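Local atomic coordinates of D-alanyl-lipoteichoic acid synthetase (Streptococcus pneumoniae, PDB entry 3BMA), a protein that probably takes part in D-alanylation of lipoteichoic acid during cell wall biogenesis, as a membrane-associated member of the DltD family. Residues Ser17-Ile23 against Pro73-Gln78; Leu53-Gly57 against His208-Tyr212. The protein carries 1 engineered substitution. All blocks are in the same frame, centred on the assembly; numbering follows the deposited sequence.

Contact 1: residues Ser17-Ile23 against Pro73-Gln78; sequences SAVATTI and PYLLGQ
Leu75 N donates to Ala18 O over 2.9 Å with an N-H...O angle of 164°, tying the end of helix 11-18 to strand 72-76, an outermost strand of the five-stranded parallel sheet whose 2-1-3-4-5 order suits the SGNH-hydrolase clan. The bond lies in the carbonyl plane of Ala18. One residue back, the Tyr74 ring lies against the helix end: Ala18 CA sits over one face, 3.9 Å from the ring centroid and 24° off the normal, a CH-pi contact displaced toward the rim. CG of Tyr74 is anti to the backbone N (chi1 -163°), which carries the ring along the last helical residues until OH meets Ser17 CB at 3.5 Å. Ala18 CB packs on Pro73 O. The CB of Leu75 points toward the other segment, and the side chain crosses Thr21 obliquely, with Thr21 CG2 3.8 Å from Leu75 CB, while its CD1 reaches Val19.

A water beyond the helix end bridges Ser17 O, Leu75 O (2.9 Å from it) and Thr21 N; it accepts from the Thr21 amide and connects the two backbones where they do not pair directly.

Behind this shell, Tyr74 and Leu76 bond through their backbones to strand 43-47 and its end, leaving the other edge of the strand to Ala18. Tyr74 also rests on helix 29-36, and Ser17 OG is held by Ala13 and Gln31. At the far end Gln78 packs against the turn, its CG 3.7 Å from Thr22 O and its amide against Thr21. The chain bends at chi2, and NE2 donates to Gly77 O at 3.2 Å, using a lone pair of that carbonyl, with the acceptor close to the Gln78 amide plane.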
loop_
_atom_site.group_PDB
_atom_site.type_symbol
_atom_site.label_atom_id
_atom_site.label_comp_id
_atom_site.label_asym_id
_atom_site.label_seq_id
_atom_site.Cartn_x
_atom_site.Cartn_y
_atom_site.Cartn_z
ATOM N N SER C 17 33.897 -15.272 -10.762
ATOM C CA SER C 17 32.497 -15.306 -11.193
ATOM C C SER C 17 32.376 -15.396 -12.710
ATOM O O SER C 17 31.482 -16.066 -13.229
ATOM C CB SER C 17 31.758 -14.060 -10.705
ATOM O OG SER C 17 31.848 -13.937 -9.299
ATOM N N ALA C 18 33.291 -14.719 -13.403
ATOM C CA ALA C 18 33.301 -14.638 -14.862
ATOM C C ALA C 18 33.481 -15.984 -15.546
ATOM O O ALA C 18 32.948 -16.205 -16.631
ATOM C CB ALA C 18 34.373 -13.677 -15.318
ATOM N N VAL C 19 34.227 -16.877 -14.900
ATOM C CA VAL C 19 34.563 -18.179 -15.477
ATOM C C VAL C 19 33.990 -19.366 -14.691
ATOM O O VAL C 19 34.291 -20.520 -15.006
ATOM C CB VAL C 19 36.098 -18.347 -15.636
ATOM C CG1 VAL C 19 36.667 -17.252 -16.521
ATOM C CG2 VAL C 19 36.786 -18.341 -14.283
ATOM N N ALA C 20 33.166 -19.077 -13.681
ATOM C CA ALA C 20 32.578 -20.115 -12.817
ATOM C C ALA C 20 31.622 -21.044 -13.558
ATOM O O ALA C 20 31.589 -22.246 -13.284
ATOM C CB ALA C 20 31.868 -19.489 -11.624
ATOM N N THR C 21 30.869 -20.475 -14.502
ATOM C CA THR C 21 29.816 -21.178 -15.252
ATOM C C THR C 21 28.957 -22.097 -14.374
ATOM O O THR C 21 28.800 -23.288 -14.658
ATOM C CB THR C 21 30.364 -21.939 -16.502
ATOM O OG1 THR C 21 31.421 -22.828 -16.120
ATOM C CG2 THR C 21 30.874 -20.960 -17.555
ATOM N N THR C 22 28.445 -21.535 -13.284
ATOM C CA THR C 22 27.510 -22.237 -12.416
ATOM C C THR C 22 26.123 -21.679 -12.682
ATOM O O THR C 22 25.966 -20.758 -13.490
ATOM C CB THR C 22 27.863 -22.083 -10.911
ATOM O OG1 THR C 22 28.071 -20.700 -10.593
ATOM C CG2 THR C 22 29.110 -22.887 -10.557
ATOM N N ILE C 23 25.124 -22.245 -12.012
ATOM C CA ILE C 23 23.752 -21.756 -12.096
ATOM C C ILE C 23 23.688 -20.372 -11.455
ATOM O O ILE C 23 23.050 -19.466 -11.994
ATOM C CB ILE C 23 22.756 -22.746 -11.434
ATOM C CG1 ILE C 23 22.773 -24.086 -12.174
ATOM C CG2 ILE C 23 21.343 -22.183 -11.438
ATOM C CD1 ILE C 23 22.274 -25.256 -11.358
ATOM N N PRO C 73 35.970 -11.898 -20.743
ATOM C CA PRO C 73 34.621 -12.441 -20.917
ATOM C C PRO C 73 33.942 -12.737 -19.579
ATOM O O PRO C 73 34.590 -13.245 -18.663
ATOM C CB PRO C 73 34.859 -13.754 -21.680
ATOM C CG PRO C 73 36.279 -13.694 -22.166
ATOM C CD PRO C 73 37.005 -12.856 -21.169
ATOM N N TYR C 74 32.664 -12.377 -19.462
ATOM C CA TYR C 74 31.813 -12.891 -18.392
ATOM C C TYR C 74 30.902 -13.936 -19.017
ATOM O O TYR C 74 29.967 -13.602 -19.740
ATOM C CB TYR C 74 30.984 -11.792 -17.708
ATOM C CG TYR C 74 30.427 -12.235 -16.361
ATOM C CD1 TYR C 74 31.043 -11.853 -15.173
ATOM C CD2 TYR C 74 29.301 -13.061 -16.278
ATOM C CE1 TYR C 74 30.550 -12.274 -13.938
ATOM C CE2 TYR C 74 28.803 -13.491 -15.049
ATOM C CZ TYR C 74 29.432 -13.092 -13.884
ATOM O OH TYR C 74 28.936 -13.508 -12.668
ATOM N N LEU C 75 31.184 -15.199 -18.727
ATOM C CA LEU C 75 30.500 -16.307 -19.380
ATOM C C LEU C 75 29.110 -16.526 -18.791
ATOM O O LEU C 75 28.962 -16.932 -17.636
ATOM C CB LEU C 75 31.351 -17.579 -19.317
ATOM C CG LEU C 75 32.829 -17.438 -19.720
ATOM C CD1 LEU C 75 33.623 -18.654 -19.273
ATOM C CD2 LEU C 75 33.004 -17.181 -21.213
ATOM N N LEU C 76 28.099 -16.233 -19.602
ATOM C CA LEU C 76 26.711 -16.307 -19.179
ATOM C C LEU C 76 25.965 -17.415 -19.903
ATOM O O LEU C 76 25.416 -17.209 -20.988
ATOM C CB LEU C 76 26.016 -14.964 -19.405
ATOM C CG LEU C 76 26.455 -13.809 -18.507
ATOM C CD1 LEU C 76 26.186 -12.481 -19.185
ATOM C CD2 LEU C 76 25.765 -13.879 -17.151
ATOM N N GLY C 77 25.940 -18.595 -19.294
ATOM C CA GLY C 77 25.188 -19.709 -19.843
ATOM C C GLY C 77 25.420 -21.040 -19.165
ATOM O O GLY C 77 26.469 -21.275 -18.563
ATOM N N GLN C 78 24.417 -21.907 -19.270
ATOM C CA GLN C 78 24.491 -23.286 -18.803
ATOM C C GLN C 78 23.725 -24.185 -19.775
ATOM O O GLN C 78 23.093 -23.691 -20.709
ATOM C CB GLN C 78 23.900 -23.402 -17.395
ATOM C CG GLN C 78 24.813 -22.995 -16.249
ATOM C CD GLN C 78 25.938 -23.981 -16.041
ATOM O OE1 GLN C 78 25.763 -25.016 -15.402
ATOM N NE2 GLN C 78 27.104 -23.665 -16.585
HETATM O O HOH W 1 30.302 -17.604 -15.110
#

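Contact 2: residues Leu53-Gly57 against His208-Tyr212; sequences LRFDG and HVAKY
The two backbones come nearest at Phe55 and His208 and again at Gly57 and Tyr212, where the CA atoms are 5.3 Å apart, so the non-regular segment 53-57 runs alongside the end of helix 202-210. Phe55 takes the first approach. His208 CB stands over the centre of its ring, 3.5 Å from the centroid and 9° off the normal, a nearly vertical CH-pi contact. The imidazole continues outward with its plane only 14° from that of Phe55, but the rings are slid apart and barely overlap: His208 CG faces the CD1-CE1 side of the phenyl. Across the ring from CD1 and CE1, Phe55 CE2 meets Val209 CG2 obliquely at 4.2 Å, on the same side of the ring plane as His208 CB.

Tyr212 takes the second approach and lies flat on the backbone. Asp56 CA is over one ring face, 3.8 Å from the centroid, and its carbonyl carbon is displaced toward the rim. The phenolic OH comes to 3.1 Å from Phe55 O.

In one of two modelled conformers, Arg54 brings NH1 to the imidazole edge, 3.5 Å from His208 NE2, a weak and doubtful bond. The other ring nitrogen, ND1, bonds Asn204, while the Asp56 carboxylate is engaged by Lys347, Trp354 N and Ala58 N. Cohesion between the segments is therefore mainly aromatic and apolar.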
loop_
_atom_site.group_PDB
_atom_site.type_symbol
_atom_site.label_atom_id
_atom_site.label_comp_id
_atom_site.label_asym_id
_atom_site.label_seq_id
_atom_site.Cartn_x
_atom_site.Cartn_y
_atom_site.Cartn_z
ATOM N N LEU C 53 31.416 -24.061 -21.171
ATOM C CA LEU C 53 31.633 -25.028 -20.091
ATOM C C LEU C 53 32.951 -25.800 -20.158
ATOM O O LEU C 53 33.607 -25.989 -19.130
ATOM C CB LEU C 53 30.458 -26.004 -19.989
ATOM C CG LEU C 53 29.321 -25.596 -19.053
ATOM C CD1 LEU C 53 28.131 -26.511 -19.259
ATOM C CD2 LEU C 53 29.779 -25.626 -17.598
ATOM N N ARG C 54 33.325 -26.254 -21.354
ATOM C CA ARG C 54 34.579 -26.983 -21.535
ATOM C C ARG C 54 35.710 -26.060 -21.978
ATOM O O ARG C 54 35.616 -25.385 -23.010
ATOM C CB ARG C 54 34.413 -28.161 -22.507
ATOM C CG ARG C 54 33.691 -29.384 -21.928
ATOM C CD ARG C 54 34.599 -30.265 -21.057
ATOM N NE ARG C 54 34.500 -29.938 -19.632
ATOM C CZ ARG C 54 35.454 -29.348 -18.914
ATOM N NH1 ARG C 54 35.247 -29.098 -17.628
ATOM N NH2 ARG C 54 36.613 -29.008 -19.468
ATOM N N PHE C 55 36.774 -26.042 -21.181
ATOM C CA PHE C 55 37.903 -25.147 -21.380
ATOM C C PHE C 55 39.088 -25.862 -22.014
ATOM O O PHE C 55 39.330 -27.043 -21.749
ATOM C CB PHE C 55 38.345 -24.564 -20.034
ATOM C CG PHE C 55 37.383 -23.562 -19.441
ATOM C CD1 PHE C 55 36.183 -23.973 -18.860
ATOM C CD2 PHE C 55 37.700 -22.206 -19.427
ATOM C CE1 PHE C 55 35.311 -23.052 -18.292
ATOM C CE2 PHE C 55 36.829 -21.276 -18.861
ATOM C CZ PHE C 55 35.630 -21.700 -18.298
ATOM N N ASP C 56 39.813 -25.134 -22.860
ATOM C CA ASP C 56 41.117 -25.571 -23.367
ATOM C C ASP C 56 42.073 -24.379 -23.452
ATOM O O ASP C 56 41.786 -23.313 -22.904
ATOM C CB ASP C 56 41.001 -26.335 -24.702
ATOM C CG ASP C 56 40.268 -25.549 -25.783
ATOM O OD1 ASP C 56 39.172 -25.985 -26.189
ATOM O OD2 ASP C 56 40.786 -24.510 -26.243
ATOM N N GLY C 57 43.199 -24.558 -24.140
ATOM C CA GLY C 57 44.222 -23.516 -24.258
ATOM C C GLY C 57 43.830 -22.340 -25.131
ATOM O O GLY C 57 44.394 -21.252 -25.006
ATOM N N HIS C 208 40.109 -24.479 -14.744
ATOM C CA HIS C 208 39.601 -24.006 -16.029
ATOM C C HIS C 208 40.451 -22.921 -16.697
ATOM O O HIS C 208 40.586 -22.914 -17.921
ATOM C CB HIS C 208 38.152 -23.531 -15.891
ATOM C CG HIS C 208 37.177 -24.635 -15.607
ATOM N ND1 HIS C 208 36.105 -24.479 -14.756
ATOM C CD2 HIS C 208 37.110 -25.908 -16.065
ATOM C CE1 HIS C 208 35.420 -25.607 -14.702
ATOM N NE2 HIS C 208 36.010 -26.491 -15.486
ATOM N N VAL C 209 41.016 -22.012 -15.905
ATOM C CA VAL C 209 41.777 -20.882 -16.453
ATOM C C VAL C 209 43.279 -20.954 -16.153
ATOM O O VAL C 209 44.091 -20.924 -17.080
ATOM C CB VAL C 209 41.183 -19.508 -16.018
ATOM C CG1 VAL C 209 42.087 -18.347 -16.432
ATOM C CG2 VAL C 209 39.805 -19.319 -16.614
ATOM N N ALA C 210 43.634 -21.070 -14.872
ATOM C CA ALA C 210 45.033 -20.976 -14.422
ATOM C C ALA C 210 45.957 -22.102 -14.901
ATOM O O ALA C 210 47.167 -21.893 -15.039
ATOM C CB ALA C 210 45.101 -20.841 -12.902
ATOM N N LYS C 211 45.393 -23.282 -15.155
ATOM C CA LYS C 211 46.176 -24.432 -15.614
ATOM C C LYS C 211 46.584 -24.348 -17.088
ATOM O O LYS C 211 47.611 -24.905 -17.482
ATOM C CB LYS C 211 45.444 -25.756 -15.335
ATOM C CG LYS C 211 45.421 -26.214 -13.860
ATOM C CD LYS C 211 46.736 -26.835 -13.367
ATOM C CE LYS C 211 47.564 -25.869 -12.516
ATOM N NZ LYS C 211 46.876 -25.456 -11.258
ATOM N N TYR C 212 45.786 -23.647 -17.891
ATOM C CA TYR C 212 46.072 -23.480 -19.320
ATOM C C TYR C 212 46.958 -22.262 -19.629
ATOM O O TYR C 212 47.323 -22.031 -20.786
ATOM C CB TYR C 212 44.772 -23.411 -20.131
ATOM C CG TYR C 212 43.977 -24.698 -20.154
ATOM C CD1 TYR C 212 44.342 -25.748 -20.993
ATOM C CD2 TYR C 212 42.853 -24.860 -19.346
ATOM C CE1 TYR C 212 43.615 -26.934 -21.018
ATOM C CE2 TYR C 212 42.113 -26.042 -19.366
ATOM C CZ TYR C 212 42.499 -27.073 -20.207
ATOM O OH TYR C 212 41.778 -28.246 -20.235
#

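In the fold
Along the chain the segments alternate, 17-23, 53-57, 73-78, 208-212, so the two contacts interlock in sequence. Their centres lie about 13 Å apart on the same side of the chain's centre, contact 1 deeper at about 11 Å from it and contact 2 at about 19 Å. Contact 1 sits on strand 72-76, outermost within the chain; contact 2 extends outward through the loop after neighbouring strand 43-47 to helix 202-210. They touch directly: Leu53 CD2 packs on Thr21 OG1 and Gln78 NE2, and Val19 CG1 meets Val209 CG2 at 3.8 Å. Continuous packing thus joins the sheet edge to a helix remote in sequence, within one DltD fold.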